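Local coordinates for nucleocapsid (Crimean-congo hemorrhagic fever virus, PDB 4AKL), which binds single- and double-stranded RNA, including the panhandle of the viral genome termini, and probably participates in packaging that genome, at residues 328-332 / 392-398; 20-24 / 400-404; 232-236 / 284-290; 254-258 / 276-281. All blocks are in the same frame, centred on the assembly; numbering follows the deposited sequence.

In the fold
Two pairs of contacts lie on opposite sides of the chain's centre. Interactions 1 and 2 belong to the globular head, their centres about 13 Å apart, and share the loop after helix 385-392: the Phe-332 ring reaches Asp-402 as well as Pro-396, while Thr-394 packs on Ala-403. Interaction 2 brings the N-terminal helix 10-24 to that loop. Interactions 3 and 4 belong to the helical stalk, their centres about 15 Å apart, and both use helix 270-292, against helix 230-242 in one and helix 245-263 in the other. Interaction 4 encloses the turn bearing the DEVD motif, Asp-266 to Asp-269. Centres of interactions 2 and 4 are about 64 Å apart.

Interaction 1: 328-332 / 392-398; sequences SQFLF and FGTIPVA
Ser-328 and Phe-332, one turn apart on helix 324-336, hold the loop that follows helix 385-392, a buried helix-to-loop docking in the globular head of the nucleocapsid. The Ser-328 hydroxyl works both ways. It donates to the carbonyl of Phe-392, OG to O 2.8 Å, and meets that oxygen almost end-on at a C=O...donor angle of 176°. The same OG accepts the amide of Val-397 (N to OG 3.1 Å). One side-chain atom therefore ties the last residue of helix 385-392 to Val-397 in the loop, five positions on; with chi1 at 170° OG lies anti to the backbone N and is directed at the loop.

A turn further on, the Pro-396 ring lies over one face of Phe-332. CG of Pro-396 stands 3.7 Å from the centroid of the Phe-332 ring, nearly on its normal, a CH-pi contact. Between these two grips Gly-393 lets the backbones close up: its CA is 3.8 Å from Leu-331 CB, and its O takes a CA-H...O contact from CA of Phe-332 (3.1 Å). Beside Gln-329 a water bridges the segments, donating to Gln-329 OE1 at 2.7 Å and accepting from Ala-398 N at 3.1 Å.

In the next shell, the Phe-392 ring packs edge-to-face with Phe-324 and with Tyr-311, Val-397 pairs through its backbone with Lys-4, and Ser-407 OG is hydrogen-bonded to Phe-332 O.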
loop_
_atom_site.group_PDB
_atom_site.type_symbol
_atom_site.label_atom_id
_atom_site.label_comp_id
_atom_site.label_asym_id
_atom_site.label_seq_id
_atom_site.Cartn_x
_atom_site.Cartn_y
_atom_site.Cartn_z
ATOM N N SER A 328 -10.847 18.745 2.504
ATOM C CA SER A 328 -11.503 18.342 1.287
ATOM C C SER A 328 -11.495 19.474 0.261
ATOM O O SER A 328 -11.185 19.273 -0.899
ATOM C CB SER A 328 -12.919 17.866 1.604
ATOM O OG SER A 328 -13.692 17.677 0.432
ATOM N N GLN A 329 -11.811 20.674 0.696
ATOM C CA GLN A 329 -11.850 21.802 -0.227
ATOM C C GLN A 329 -10.446 22.093 -0.780
ATOM O O GLN A 329 -10.267 22.303 -1.996
ATOM C CB GLN A 329 -12.400 23.037 0.436
ATOM C CG GLN A 329 -12.823 24.111 -0.588
ATOM C CD GLN A 329 -14.121 23.733 -1.230
ATOM O OE1 GLN A 329 -15.045 23.254 -0.546
ATOM N NE2 GLN A 329 -14.215 23.920 -2.528
ATOM N N PHE A 330 -9.456 22.096 0.120
ATOM C CA PHE A 330 -8.058 22.328 -0.245
ATOM C C PHE A 330 -7.608 21.366 -1.376
ATOM O O PHE A 330 -7.015 21.778 -2.366
ATOM C CB PHE A 330 -7.167 22.143 0.995
ATOM C CG PHE A 330 -5.729 22.525 0.794
ATOM C CD1 PHE A 330 -4.830 21.631 0.300
ATOM C CD2 PHE A 330 -5.270 23.788 1.164
ATOM C CE1 PHE A 330 -3.468 22.001 0.136
ATOM C CE2 PHE A 330 -3.957 24.144 1.018
ATOM C CZ PHE A 330 -3.055 23.228 0.480
ATOM N N LEU A 331 -7.898 20.075 -1.187
ATOM C CA LEU A 331 -7.521 19.059 -2.137
ATOM C C LEU A 331 -8.294 19.160 -3.432
ATOM O O LEU A 331 -7.737 18.909 -4.485
ATOM C CB LEU A 331 -7.649 17.690 -1.513
ATOM C CG LEU A 331 -6.705 17.424 -0.309
ATOM C CD1 LEU A 331 -7.191 16.258 0.595
ATOM C CD2 LEU A 331 -5.238 17.177 -0.786
ATOM N N PHE A 332 -9.543 19.563 -3.351
ATOM C CA PHE A 332 -10.382 19.719 -4.515
ATOM C C PHE A 332 -9.837 20.804 -5.418
ATOM O O PHE A 332 -9.738 20.597 -6.599
ATOM C CB PHE A 332 -11.829 20.058 -4.119
ATOM C CG PHE A 332 -12.725 20.423 -5.282
ATOM C CD1 PHE A 332 -13.250 19.445 -6.108
ATOM C CD2 PHE A 332 -13.054 21.762 -5.538
ATOM C CE1 PHE A 332 -14.062 19.771 -7.182
ATOM C CE2 PHE A 332 -13.906 22.129 -6.605
ATOM C CZ PHE A 332 -14.412 21.138 -7.430
ATOM N N PHE A 392 -10.382 12.351 -0.499
ATOM C CA PHE A 392 -11.137 13.485 0.076
ATOM C C PHE A 392 -11.289 14.689 -0.847
ATOM O O PHE A 392 -11.996 15.645 -0.486
ATOM C CB PHE A 392 -10.442 14.016 1.328
ATOM C CG PHE A 392 -9.965 12.951 2.293
ATOM C CD1 PHE A 392 -10.799 11.939 2.720
ATOM C CD2 PHE A 392 -8.691 12.999 2.808
ATOM C CE1 PHE A 392 -10.343 10.996 3.610
ATOM C CE2 PHE A 392 -8.240 12.042 3.692
ATOM C CZ PHE A 392 -9.061 11.068 4.082
ATOM N N GLY A 393 -10.646 14.650 -2.012
ATOM C CA GLY A 393 -10.591 15.798 -2.892
ATOM C C GLY A 393 -11.201 15.764 -4.265
ATOM O O GLY A 393 -11.136 16.762 -4.939
ATOM N N THR A 394 -11.788 14.645 -4.686
ATOM C CA THR A 394 -12.467 14.598 -5.984
ATOM C C THR A 394 -13.858 15.149 -5.848
ATOM O O THR A 394 -14.470 15.583 -6.844
ATOM C CB THR A 394 -12.536 13.194 -6.547
ATOM O OG1 THR A 394 -13.432 12.382 -5.753
ATOM C CG2 THR A 394 -11.130 12.553 -6.622
ATOM N N ILE A 395 -14.370 15.122 -4.626
ATOM C CA ILE A 395 -15.655 15.728 -4.260
ATOM C C ILE A 395 -15.424 16.667 -3.059
ATOM O O ILE A 395 -14.990 16.207 -2.013
ATOM C CB ILE A 395 -16.673 14.652 -3.824
ATOM C CG1 ILE A 395 -16.903 13.549 -4.899
ATOM C CG2 ILE A 395 -17.945 15.282 -3.511
ATOM C CD1 ILE A 395 -17.755 12.331 -4.408
ATOM N N PRO A 396 -15.670 17.973 -3.210
ATOM C CA PRO A 396 -15.575 18.875 -2.050
ATOM C C PRO A 396 -16.841 18.715 -1.202
ATOM O O PRO A 396 -17.962 19.000 -1.673
ATOM C CB PRO A 396 -15.495 20.249 -2.673
ATOM C CG PRO A 396 -16.276 20.163 -3.911
ATOM C CD PRO A 396 -16.178 18.688 -4.394
ATOM N N VAL A 397 -16.671 18.248 0.021
ATOM C CA VAL A 397 -17.842 17.795 0.801
ATOM C C VAL A 397 -18.789 18.906 1.215
ATOM O O VAL A 397 -19.956 18.642 1.495
ATOM C CB VAL A 397 -17.436 16.972 2.050
ATOM C CG1 VAL A 397 -16.663 15.720 1.638
ATOM C CG2 VAL A 397 -16.682 17.823 3.017
ATOM N N ALA A 398 -18.291 20.139 1.241
ATOM C CA ALA A 398 -19.114 21.316 1.538
ATOM C C ALA A 398 -20.130 21.626 0.427
ATOM O O ALA A 398 -21.189 22.165 0.707
ATOM C CB ALA A 398 -18.218 22.550 1.792
HETATM O O HOH W 1 -15.278 20.944 0.860
#

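Interaction 2: 20-24 / 400-404; sequences FKKGN and PDDAA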
loop_
_atom_site.group_PDB
_atom_site.type_symbol
_atom_site.label_atom_id
_atom_site.label_comp_id
_atom_site.label_asym_id
_atom_site.label_seq_id
_atom_site.Cartn_x
_atom_site.Cartn_y
_atom_site.Cartn_z
ATOM N N PHE A 20 -27.629 11.590 -6.491
ATOM C CA PHE A 20 -26.482 12.242 -7.072
ATOM C C PHE A 20 -26.227 11.778 -8.503
ATOM O O PHE A 20 -25.926 12.596 -9.362
ATOM C CB PHE A 20 -25.242 11.963 -6.202
ATOM C CG PHE A 20 -24.070 12.802 -6.550
ATOM C CD1 PHE A 20 -23.244 12.454 -7.590
ATOM C CD2 PHE A 20 -23.797 13.966 -5.854
ATOM C CE1 PHE A 20 -22.138 13.256 -7.928
ATOM C CE2 PHE A 20 -22.676 14.771 -6.198
ATOM C CZ PHE A 20 -21.862 14.411 -7.220
ATOM N N LYS A 21 -26.334 10.464 -8.735
ATOM C CA LYS A 21 -26.109 9.869 -10.056
ATOM C C LYS A 21 -27.088 10.435 -11.056
ATOM O O LYS A 21 -26.705 10.812 -12.165
ATOM C CB LYS A 21 -26.283 8.348 -10.028
ATOM C CG LYS A 21 -26.210 7.690 -11.428
ATOM C CD LYS A 21 -26.593 6.229 -11.393
ATOM C CE LYS A 21 -26.968 5.719 -12.803
ATOM N NZ LYS A 21 -27.428 4.302 -12.762
ATOM N N LYS A 22 -28.354 10.461 -10.640
ATOM C CA LYS A 22 -29.423 10.997 -11.447
ATOM C C LYS A 22 -29.167 12.479 -11.681
ATOM O O LYS A 22 -29.254 12.952 -12.805
ATOM C CB LYS A 22 -30.817 10.764 -10.774
ATOM C CG LYS A 22 -31.481 12.010 -10.099
ATOM C CD LYS A 22 -32.814 11.681 -9.445
ATOM C CE LYS A 22 -33.793 12.789 -9.743
ATOM N NZ LYS A 22 -34.300 12.658 -11.158
ATOM N N GLY A 23 -28.840 13.194 -10.599
ATOM C CA GLY A 23 -28.670 14.629 -10.642
ATOM C C GLY A 23 -27.577 15.038 -11.605
ATOM O O GLY A 23 -27.776 15.970 -12.395
ATOM N N ASN A 24 -26.446 14.319 -11.560
ATOM C CA ASN A 24 -25.269 14.718 -12.301
ATOM C C ASN A 24 -24.972 13.951 -13.608
ATOM O O ASN A 24 -24.002 14.270 -14.316
ATOM C CB ASN A 24 -24.082 14.719 -11.332
ATOM C CG ASN A 24 -24.168 15.880 -10.327
ATOM O OD1 ASN A 24 -23.825 17.012 -10.658
ATOM N ND2 ASN A 24 -24.632 15.598 -9.119
ATOM N N PRO A 400 -20.924 19.164 -2.765
ATOM C CA PRO A 400 -20.600 17.985 -3.585
ATOM C C PRO A 400 -20.817 18.074 -5.082
ATOM O O PRO A 400 -20.085 17.423 -5.827
ATOM C CB PRO A 400 -21.540 16.895 -3.005
ATOM C CG PRO A 400 -21.683 17.262 -1.644
ATOM C CD PRO A 400 -21.746 18.772 -1.613
ATOM N N ASP A 401 -21.792 18.873 -5.523
ATOM C CA ASP A 401 -22.097 18.995 -6.969
ATOM C C ASP A 401 -20.978 19.647 -7.767
ATOM O O ASP A 401 -20.873 19.423 -8.979
ATOM C CB ASP A 401 -23.447 19.689 -7.193
ATOM C CG ASP A 401 -24.626 18.748 -6.940
ATOM O OD1 ASP A 401 -24.530 17.561 -7.327
ATOM O OD2 ASP A 401 -25.637 19.190 -6.381
ATOM N N ASP A 402 -20.112 20.409 -7.081
ATOM C CA ASP A 402 -18.893 20.884 -7.700
ATOM C C ASP A 402 -17.963 19.757 -8.158
ATOM O O ASP A 402 -17.047 20.031 -8.948
ATOM C CB ASP A 402 -18.123 21.859 -6.771
ATOM C CG ASP A 402 -18.787 23.218 -6.670
ATOM O OD1 ASP A 402 -19.740 23.465 -7.436
ATOM O OD2 ASP A 402 -18.346 24.033 -5.821
ATOM N N ALA A 403 -18.161 18.505 -7.692
ATOM C CA ALA A 403 -17.388 17.361 -8.271
ATOM C C ALA A 403 -17.498 17.339 -9.804
ATOM O O ALA A 403 -16.550 16.957 -10.482
ATOM C CB ALA A 403 -17.826 16.027 -7.691
ATOM N N ALA A 404 -18.647 17.769 -10.340
ATOM C CA ALA A 404 -18.844 17.816 -11.788
ATOM C C ALA A 404 -17.825 18.716 -12.505
ATOM O O ALA A 404 -17.506 18.470 -13.664
ATOM C CB ALA A 404 -20.372 18.228 -12.166
#
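The ring of Phe-20 turns its edge to the start of the 3-10 segment 400-404, where CE2 comes within 3.7 Å of Pro-400 O and CZ lies near the methyl of Ala-403. One ring face is covered from its own helix: Asn-24 ND2 sits 3.4 Å above the plane, over the centre. Trp-16 adds a second, nearly parallel ring beside it. The carboxylate of Asp-401 slides past the ring with its plane turned only 24° from it, and crosses the amide of Asn-24 more steeply.

That amide makes the polar link. Asn-24 ND2 donates to Asp-401 OD1 at 2.7 Å, with a nearly straight N-H...O angle of 169° and the acceptor in the amide plane. With its other N-H, ND2 donates to Phe-20 O at 3.3 Å, an oxygen that already accepts the backbone N of Asn-24. With CG anti to the carbonyl carbon (chi1 -71°), the amide swings ND2 over the ring and between its two acceptors.

The end of the N-terminal helix 10-24 thus meets the 3-10 turn after helix 385-392, in the head. With both N-H groups engaged, the amide rotation is probably fixed, and its positive end probably eases the charge of Asp-401.

Interaction 3: 232-236 / 284-290; sequences ATGLA and VAKAQEL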
loop_
_atom_site.group_PDB
_atom_site.type_symbol
_atom_site.label_atom_id
_atom_site.label_comp_id
_atom_site.label_asym_id
_atom_site.label_seq_id
_atom_site.Cartn_x
_atom_site.Cartn_y
_atom_site.Cartn_z
ATOM N N ALA A 232 16.921 -23.177 13.067
ATOM C CA ALA A 232 16.317 -21.877 12.655
ATOM C C ALA A 232 16.089 -21.819 11.135
ATOM O O ALA A 232 14.961 -21.627 10.679
ATOM C CB ALA A 232 17.190 -20.721 13.094
ATOM N N THR A 233 17.167 -21.997 10.363
ATOM C CA THR A 233 17.084 -21.982 8.885
ATOM C C THR A 233 16.114 -23.045 8.375
ATOM O O THR A 233 15.379 -22.801 7.423
ATOM C CB THR A 233 18.481 -22.123 8.178
ATOM O OG1 THR A 233 19.141 -23.304 8.594
ATOM C CG2 THR A 233 19.371 -20.952 8.514
ATOM N N GLY A 234 16.103 -24.200 9.038
ATOM C CA GLY A 234 15.191 -25.289 8.712
ATOM C C GLY A 234 13.739 -24.881 8.838
ATOM O O GLY A 234 12.974 -24.985 7.875
ATOM N N LEU A 235 13.363 -24.408 10.017
ATOM C CA LEU A 235 11.994 -23.909 10.252
ATOM C C LEU A 235 11.618 -22.738 9.350
ATOM O O LEU A 235 10.489 -22.677 8.851
ATOM C CB LEU A 235 11.793 -23.498 11.719
ATOM C CG LEU A 235 11.392 -24.657 12.619
ATOM C CD1 LEU A 235 11.660 -24.339 14.120
ATOM C CD2 LEU A 235 9.932 -25.006 12.361
ATOM N N ALA A 236 12.552 -21.808 9.162
ATOM C CA ALA A 236 12.325 -20.663 8.258
ATOM C C ALA A 236 12.034 -21.176 6.839
ATOM O O ALA A 236 11.066 -20.742 6.190
ATOM C CB ALA A 236 13.528 -19.707 8.263
ATOM N N VAL A 284 13.582 -20.944 17.602
ATOM C CA VAL A 284 12.231 -20.618 17.047
ATOM C C VAL A 284 12.037 -19.098 16.782
ATOM O O VAL A 284 11.458 -18.701 15.740
ATOM C CB VAL A 284 11.080 -21.180 17.923
ATOM C CG1 VAL A 284 9.690 -20.694 17.413
ATOM C CG2 VAL A 284 11.131 -22.693 17.912
ATOM N N ALA A 285 12.516 -18.271 17.724
ATOM C CA ALA A 285 12.514 -16.828 17.561
ATOM C C ALA A 285 13.403 -16.470 16.368
ATOM O O ALA A 285 12.972 -15.723 15.509
ATOM C CB ALA A 285 12.979 -16.110 18.836
ATOM N N LYS A 286 14.621 -17.029 16.304
ATOM C CA LYS A 286 15.554 -16.731 15.190
ATOM C C LYS A 286 14.953 -17.127 13.819
ATOM O O LYS A 286 15.154 -16.411 12.801
ATOM C CB LYS A 286 16.924 -17.379 15.441
ATOM C CG LYS A 286 18.035 -17.068 14.438
ATOM C CD LYS A 286 18.441 -15.581 14.400
ATOM C CE LYS A 286 19.492 -15.359 13.312
ATOM N NZ LYS A 286 19.909 -13.956 13.121
ATOM N N ALA A 287 14.202 -18.243 13.792
ATOM C CA ALA A 287 13.501 -18.690 12.549
ATOM C C ALA A 287 12.542 -17.622 11.979
ATOM O O ALA A 287 12.385 -17.505 10.758
ATOM C CB ALA A 287 12.750 -20.017 12.777
ATOM N N GLN A 288 11.917 -16.847 12.861
ATOM C CA GLN A 288 11.018 -15.739 12.431
ATOM C C GLN A 288 11.792 -14.516 11.937
ATOM O O GLN A 288 11.407 -13.915 10.931
ATOM C CB GLN A 288 10.037 -15.351 13.540
ATOM C CG GLN A 288 9.163 -16.545 13.940
ATOM C CD GLN A 288 8.210 -16.236 15.057
ATOM O OE1 GLN A 288 7.499 -15.252 15.005
ATOM N NE2 GLN A 288 8.193 -17.095 16.093
ATOM N N GLU A 289 12.881 -14.163 12.630
ATOM C CA GLU A 289 13.762 -13.039 12.210
ATOM C C GLU A 289 14.360 -13.241 10.799
ATOM O O GLU A 289 14.614 -12.274 10.102
ATOM C CB GLU A 289 14.894 -12.763 13.232
ATOM C CG GLU A 289 14.409 -12.598 14.684
ATOM C CD GLU A 289 15.376 -11.824 15.590
ATOM O OE1 GLU A 289 15.614 -10.615 15.311
ATOM O OE2 GLU A 289 15.870 -12.421 16.589
ATOM N N LEU A 290 14.582 -14.491 10.391
ATOM C CA LEU A 290 15.012 -14.790 9.023
ATOM C C LEU A 290 13.809 -14.721 8.074
ATOM O O LEU A 290 13.886 -14.120 6.990
ATOM C CB LEU A 290 15.660 -16.154 8.953
ATOM C CG LEU A 290 16.945 -16.233 9.781
ATOM C CD1 LEU A 290 17.307 -17.656 10.051
ATOM C CD2 LEU A 290 18.069 -15.483 9.059
#
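Ala-232, Ala-236 and Ala-287 let helices 230-242 and 270-292 come close. The axes of the short segments approach to 7.9 Å, and CA of Ala-232 lies 4.3 Å from CA of Ala-287. The contact is formed by packing of methyls and aliphatic chains, with no polar bond between the segments.

The closest touches are of methyl groups on backbone oxygens. Ala-287 CB sits 3.4 Å from Ala-232 O, and in return Ala-236 CB rests 3.5 Å from Ala-287 O. Each helix thus sets a methyl directly on the main chain of the other. Both oxygens are helix carbonyls, and that of Ala-232 already accepts the amide of Ala-236 within its own helix.

Apolar side chains close the contact around this centre. Leu-235 contributes two parts: its CB lies 3.8 Å from Ala-287 CB, while CD1 reaches obliquely to Val-284 CG2 at 4.2 Å. On another flank Leu-290 stretches CD1 toward Ala-232 CB, 4.3 Å away, and toward the methyl of Thr-233.

Lys-286 takes part only through the aliphatic root of its chain, with CG 4.0 Å from Ala-232 CB; beyond the bend at chi2 (64°) the chain leads its amino group away. Ile-228 adjoins this side, and Phe-247 and Ala-250 of helix 245-263 pack on Ala-287 and Val-284.

The segments cross at -56°, close to the value expected when ridges of residues four apart interlock. This is a close helix crossing of the ridges-into-grooves type, consistent with the small alanines at the interface, here joining helices in the stalk of the nairovirus nucleocapsid.

Interaction 4: 254-258 / 276-281; sequences VEALN and MVTNLL
Val-254 and Leu-257 on one helix interlock with Leu-280 on the other, and these three buried side chains form the tight part of an antiparallel helical hairpin. The segments run at 174° to each other with axes 10.0 Å apart, a spacing that leaves room for branched side chains between them.

On the packed side, CG2 of Val-254 lies against Leu-280 CB at 3.9 Å. One turn on, Leu-257 crosses Leu-280 at about a right angle, its CD2 3.8 Å from Leu-280 CD1. The same methyl also faces Val-277 CG2 at 4.2 Å and the CG of Met-276 at 4.3 Å, so a single branch of Leu-257 is bordered by three residues of the partner helix.

The solvent side is different. Asn-258 is exposed and Val-277 partly so, yet they touch: Asn-258 OD1 lies 3.6 Å from Val-277 CG2, the two side chains crossing nearly at right angles. A polar oxygen here rests against a methyl and makes only packing contact with it. Leu-281, also exposed, is met by the other methyl of Val-254: CG1, set anti to the backbone N (chi1 -180°), reaches across to Leu-281 CD2, 3.9 Å away.

From loops outside the hairpin, Tyr-209 packs on Leu-257 and Phe-213 on Met-276. The turn between helices 245-263 and 270-292 carries the DEVD motif, a caspase-3 recognition sequence, and further along, helix 270-292 is crossed by helix 230-242.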
loop_
_atom_site.group_PDB
_atom_site.type_symbol
_atom_site.label_atom_id
_atom_site.label_comp_id
_atom_site.label_asym_id
_atom_site.label_seq_id
_atom_site.Cartn_x
_atom_site.Cartn_y
_atom_site.Cartn_z
ATOM N N VAL A 254 7.646 -27.178 21.857
ATOM C CA VAL A 254 8.703 -26.930 22.839
ATOM C C VAL A 254 8.108 -26.830 24.240
ATOM O O VAL A 254 8.724 -27.311 25.183
ATOM C CB VAL A 254 9.586 -25.669 22.501
ATOM C CG1 VAL A 254 10.671 -25.452 23.546
ATOM C CG2 VAL A 254 10.252 -25.822 21.137
ATOM N N GLU A 255 6.929 -26.227 24.361
ATOM C CA GLU A 255 6.210 -26.145 25.627
ATOM C C GLU A 255 5.783 -27.537 26.046
ATOM O O GLU A 255 5.796 -27.859 27.238
ATOM C CB GLU A 255 4.969 -25.218 25.529
ATOM C CG GLU A 255 5.281 -23.699 25.312
ATOM C CD GLU A 255 4.053 -22.850 24.867
ATOM O OE1 GLU A 255 2.918 -23.388 24.772
ATOM O OE2 GLU A 255 4.225 -21.627 24.608
ATOM N N ALA A 256 5.408 -28.365 25.063
ATOM C CA ALA A 256 5.065 -29.761 25.335
ATOM C C ALA A 256 6.280 -30.499 25.918
ATOM O O ALA A 256 6.149 -31.257 26.895
ATOM C CB ALA A 256 4.557 -30.437 24.074
ATOM N N LEU A 257 7.459 -30.251 25.333
ATOM C CA LEU A 257 8.727 -30.827 25.817
ATOM C C LEU A 257 9.007 -30.430 27.272
ATOM O O LEU A 257 9.416 -31.249 28.104
ATOM C CB LEU A 257 9.935 -30.371 24.948
ATOM C CG LEU A 257 11.324 -30.904 25.323
ATOM C CD1 LEU A 257 11.413 -32.416 24.997
ATOM C CD2 LEU A 257 12.512 -30.145 24.681
ATOM N N ASN A 258 8.824 -29.159 27.557
ATOM C CA ASN A 258 9.088 -28.629 28.885
ATOM C C ASN A 258 8.190 -29.292 29.948
ATOM O O ASN A 258 8.673 -29.604 31.047
ATOM C CB ASN A 258 8.943 -27.111 28.874
ATOM C CG ASN A 258 9.450 -26.473 30.134
ATOM O OD1 ASN A 258 10.557 -26.754 30.590
ATOM N ND2 ASN A 258 8.643 -25.601 30.710
ATOM N N MET A 276 18.251 -27.061 26.841
ATOM C CA MET A 276 17.638 -27.487 25.588
ATOM C C MET A 276 16.348 -26.711 25.324
ATOM O O MET A 276 16.138 -26.258 24.195
ATOM C CB MET A 276 17.366 -28.978 25.575
ATOM C CG MET A 276 16.752 -29.430 24.257
ATOM S SD MET A 276 16.792 -31.198 24.070
ATOM C CE MET A 276 18.522 -31.530 23.744
ATOM N N VAL A 277 15.496 -26.559 26.349
ATOM C CA VAL A 277 14.257 -25.820 26.179
ATOM C C VAL A 277 14.583 -24.366 25.814
ATOM O O VAL A 277 14.057 -23.830 24.812
ATOM C CB VAL A 277 13.353 -25.827 27.457
ATOM C CG1 VAL A 277 12.307 -24.659 27.412
ATOM C CG2 VAL A 277 12.675 -27.182 27.661
ATOM N N THR A 278 15.449 -23.743 26.630
ATOM C CA THR A 278 15.908 -22.387 26.377
ATOM C C THR A 278 16.414 -22.254 24.951
ATOM O O THR A 278 16.021 -21.326 24.250
ATOM C CB THR A 278 17.026 -21.960 27.378
ATOM O OG1 THR A 278 16.492 -21.960 28.695
ATOM C CG2 THR A 278 17.562 -20.532 27.063
ATOM N N ASN A 279 17.268 -23.194 24.528
ATOM C CA ASN A 279 17.916 -23.115 23.216
ATOM C C ASN A 279 16.997 -23.307 22.027
ATOM O O ASN A 279 17.174 -22.643 20.992
ATOM C CB ASN A 279 19.084 -24.096 23.126
ATOM C CG ASN A 279 20.299 -23.614 23.872
ATOM O OD1 ASN A 279 20.459 -22.416 24.138
ATOM N ND2 ASN A 279 21.177 -24.543 24.203
ATOM N N LEU A 280 16.023 -24.200 22.162
ATOM C CA LEU A 280 15.014 -24.386 21.127
ATOM C C LEU A 280 14.226 -23.093 20.925
ATOM O O LEU A 280 13.913 -22.733 19.774
ATOM C CB LEU A 280 14.083 -25.565 21.446
ATOM C CG LEU A 280 14.648 -26.940 21.054
ATOM C CD1 LEU A 280 13.969 -28.124 21.792
ATOM C CD2 LEU A 280 14.546 -27.083 19.502
ATOM N N LEU A 281 13.919 -22.381 22.026
ATOM C CA LEU A 281 13.190 -21.090 21.923
ATOM C C LEU A 281 13.989 -20.004 21.196
ATOM O O LEU A 281 13.389 -19.226 20.427
ATOM C CB LEU A 281 12.711 -20.588 23.296
ATOM C CG LEU A 281 11.670 -21.508 23.959
ATOM C CD1 LEU A 281 11.363 -21.081 25.409
ATOM C CD2 LEU A 281 10.381 -21.569 23.105
#